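Local coordinates for phenylacetic acid degradation protein paaI (PDB 2FS2), which hydrolyses ring-hydroxylated phenylacetyl-CoA thioesters in the phenylacetate degradation pathway, working as a homotetramer, at residues A35-V41 against G92-T98. Residues are numbered along the deposited sequence.
Sequences AVVTMTV and GDTLTAT
V41, with chi1 t, lays CG2 over L95 (m,t), 3.4 Å from CD1, while V37 CG2 (chi1 m) meets A97 CB at 3.9 Å. V37, A97 and L95 share a sheet face with M39, whose CB lies there but whose selenomethionine end (t,t) leads away from 92-98. Strands 35-40 and 94-98 run antiparallel, axes 4.7 Å apart at 161°, with extended phi/psi throughout. V37-A97 and M39-L95 are the hydrogen-bonded pairs: V37 N to A97 O, A97 N to V37 O and M39 N to L95 O are each 2.9 Å, L95 N to M39 O 2.8 Å. In this hot dog fold the sheet wraps helix 54-70, which L95 touches through L57 and V37 through L60 and A64. The other face carries the non-hydrogen-bonded pairs V36-T98, T38-T96 and T40-T94, CA atoms 4.3-4.5 Å apart; V36 CG1 lies 3.5 Å from T96 CG2. Beyond the strands, V41 N donates to D93 O (3.1 Å, 171°) and G92 N to V41 O (2.6 Å, 174°); at G92 (93/-17) a CB would jam against the preceding carbonyl O, which calls for glycine.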
ATOM      1  N   ALA B  35      13.233  17.035   1.194  1.00 19.85           N
ATOM      2  CA  ALA B  35      12.468  18.320   1.377  1.00 21.13           C
ATOM      3  C   ALA B  35      11.702  18.253   2.700  1.00 21.77           C
ATOM      4  O   ALA B  35      11.250  17.167   3.071  1.00 23.08           O
ATOM      5  CB  ALA B  35      11.433  18.504   0.218  1.00 19.78           C
ATOM      6  N   VAL B  36      11.508  19.386   3.362  1.00 20.09           N
ATOM      7  CA  VAL B  36      10.834  19.519   4.643  1.00 20.34           C
ATOM      8  C   VAL B  36       9.937  20.695   4.434  1.00 22.29           C
ATOM      9  O   VAL B  36      10.395  21.776   3.921  1.00 22.93           O
ATOM     10  CB  VAL B  36      11.800  19.780   5.836  1.00 21.70           C
ATOM     11  CG1 VAL B  36      11.051  20.008   7.155  1.00 19.13           C
ATOM     12  CG2 VAL B  36      12.765  18.680   6.073  1.00 21.34           C
ATOM     13  N   VAL B  37       8.652  20.529   4.724  1.00 21.99           N
ATOM     14  CA  VAL B  37       7.726  21.583   4.511  1.00 22.30           C
ATOM     15  C   VAL B  37       6.900  21.586   5.765  1.00 23.77           C
ATOM     16  O   VAL B  37       6.917  20.644   6.560  1.00 23.50           O
ATOM     17  CB  VAL B  37       6.824  21.382   3.202  1.00 22.55           C
ATOM     18  CG1 VAL B  37       7.686  21.483   1.892  1.00 20.00           C
ATOM     19  CG2 VAL B  37       6.061  19.947   3.250  1.00 22.87           C
ATOM     20  N   THR B  38       6.156  22.654   5.920  1.00 24.47           N
ATOM     21  CA  THR B  38       5.520  22.975   7.180  1.00 29.14           C
ATOM     22  C   THR B  38       4.134  23.607   6.952  1.00 28.85           C
ATOM     23  O   THR B  38       3.899  24.215   5.931  1.00 28.05           O
ATOM     24  CB  THR B  38       6.477  23.905   7.917  1.00 30.94           C
ATOM     25  OG1 THR B  38       6.273  23.747   9.328  1.00 40.26           O
ATOM     26  CG2 THR B  38       6.135  25.328   7.603  1.00 29.57           C
HETATM   27  N   MSE B  39       3.195  23.388   7.845  1.00 29.16           N
HETATM   28  CA  MSE B  39       1.854  23.930   7.675  1.00 31.10           C
HETATM   29  C   MSE B  39       1.199  23.982   9.038  1.00 29.93           C
HETATM   30  O   MSE B  39       1.391  23.098   9.850  1.00 29.12           O
HETATM   31  CB  MSE B  39       1.044  22.975   6.773  1.00 32.22           C
HETATM   32  CG  MSE B  39      -0.446  23.252   6.787  1.00 40.43           C
HETATM   33 SE   MSE B  39      -1.384  21.829   5.761  1.00 61.58          SE
HETATM   34  CE  MSE B  39      -1.315  22.710   4.164  1.00 57.03           C
ATOM     35  N   THR B  40       0.388  24.983   9.270  1.00 30.61           N
ATOM     36  CA  THR B  40      -0.379  25.058  10.505  1.00 32.30           C
ATOM     37  C   THR B  40      -1.817  24.637  10.215  1.00 32.79           C
ATOM     38  O   THR B  40      -2.379  24.974   9.190  1.00 32.81           O
ATOM     39  CB  THR B  40      -0.223  26.493  11.060  1.00 33.96           C
ATOM     40  OG1 THR B  40       1.194  26.688  11.382  1.00 33.17           O
ATOM     41  CG2 THR B  40      -1.016  26.724  12.409  1.00 31.64           C
ATOM     42  N   VAL B  41      -2.384  23.794  11.064  1.00 33.80           N
ATOM     43  CA  VAL B  41      -3.787  23.387  10.934  1.00 33.78           C
ATOM     44  C   VAL B  41      -4.641  24.555  11.497  1.00 37.70           C
ATOM     45  O   VAL B  41      -4.473  24.919  12.667  1.00 35.54           O
ATOM     46  CB  VAL B  41      -3.989  22.170  11.793  1.00 34.36           C
ATOM     47  CG1 VAL B  41      -5.467  21.764  11.811  1.00 32.02           C
ATOM     48  CG2 VAL B  41      -3.008  21.038  11.331  1.00 30.22           C
ATOM     49  N   GLY B  92      -4.251  24.601  15.275  1.00 35.16           N
ATOM     50  CA  GLY B  92      -3.122  25.271  15.902  1.00 34.35           C
ATOM     51  C   GLY B  92      -1.919  24.339  15.830  1.00 34.72           C
ATOM     52  O   GLY B  92      -0.782  24.830  16.009  1.00 35.35           O
ATOM     53  N   ASP B  93      -2.126  23.026  15.584  1.00 32.60           N
ATOM     54  CA  ASP B  93      -0.987  22.097  15.566  1.00 31.93           C
ATOM     55  C   ASP B  93      -0.050  22.560  14.444  1.00 29.14           C
ATOM     56  O   ASP B  93      -0.538  22.928  13.374  1.00 30.11           O
ATOM     57  CB  ASP B  93      -1.418  20.653  15.324  1.00 30.35           C
ATOM     58  CG  ASP B  93      -1.799  19.910  16.607  1.00 40.06           C
ATOM     59  OD1 ASP B  93      -1.884  20.546  17.746  1.00 44.11           O
ATOM     60  OD2 ASP B  93      -2.055  18.645  16.562  1.00 44.13           O
ATOM     61  N   THR B  94       1.262  22.564  14.651  1.00 26.73           N
ATOM     62  CA  THR B  94       2.154  22.870  13.480  1.00 28.01           C
ATOM     63  C   THR B  94       2.678  21.556  13.012  1.00 26.08           C
ATOM     64  O   THR B  94       3.242  20.840  13.812  1.00 25.24           O
ATOM     65  CB  THR B  94       3.371  23.747  13.853  1.00 26.77           C
ATOM     66  OG1 THR B  94       2.889  25.057  14.071  1.00 35.58           O
ATOM     67  CG2 THR B  94       4.336  23.997  12.644  1.00 32.85           C
ATOM     68  N   LEU B  95       2.583  21.300  11.704  1.00 24.79           N
ATOM     69  CA  LEU B  95       2.855  19.964  11.132  1.00 22.39           C
ATOM     70  C   LEU B  95       4.031  20.091  10.148  1.00 23.38           C
ATOM     71  O   LEU B  95       4.063  20.988   9.313  1.00 23.82           O
ATOM     72  CB  LEU B  95       1.624  19.480  10.381  1.00 21.29           C
ATOM     73  CG  LEU B  95       0.366  19.242  11.190  1.00 24.48           C
ATOM     74  CD1 LEU B  95      -0.766  18.663  10.370  1.00 22.54           C
ATOM     75  CD2 LEU B  95       0.672  18.313  12.346  1.00 20.56           C
ATOM     76  N   THR B  96       5.009  19.222  10.278  1.00 22.11           N
ATOM     77  CA  THR B  96       6.191  19.231   9.472  1.00 24.01           C
ATOM     78  C   THR B  96       6.237  17.876   8.715  1.00 23.08           C
ATOM     79  O   THR B  96       6.156  16.817   9.342  1.00 23.33           O
ATOM     80  CB  THR B  96       7.405  19.420  10.403  1.00 24.72           C
ATOM     81  OG1 THR B  96       7.192  20.589  11.246  1.00 30.79           O
ATOM     82  CG2 THR B  96       8.621  19.863   9.637  1.00 26.64           C
ATOM     83  N   ALA B  97       6.298  17.940   7.401  1.00 21.32           N
ATOM     84  CA  ALA B  97       6.411  16.754   6.515  1.00 20.95           C
ATOM     85  C   ALA B  97       7.835  16.737   5.955  1.00 19.88           C
ATOM     86  O   ALA B  97       8.307  17.779   5.400  1.00 20.19           O
ATOM     87  CB  ALA B  97       5.333  16.783   5.361  1.00 18.11           C
ATOM     88  N   THR B  98       8.548  15.638   6.187  1.00 16.24           N
ATOM     89  CA  THR B  98       9.864  15.442   5.690  1.00 17.64           C
ATOM     90  C   THR B  98       9.828  14.299   4.704  1.00 19.49           C
ATOM     91  O   THR B  98       9.385  13.205   5.051  1.00 19.18           O
ATOM     92  CB  THR B  98      10.700  15.033   6.800  1.00 18.44           C
ATOM     93  OG1 THR B  98      10.816  16.129   7.751  1.00 27.79           O
ATOM     94  CG2 THR B  98      12.170  14.806   6.422  1.00 14.81           C
TER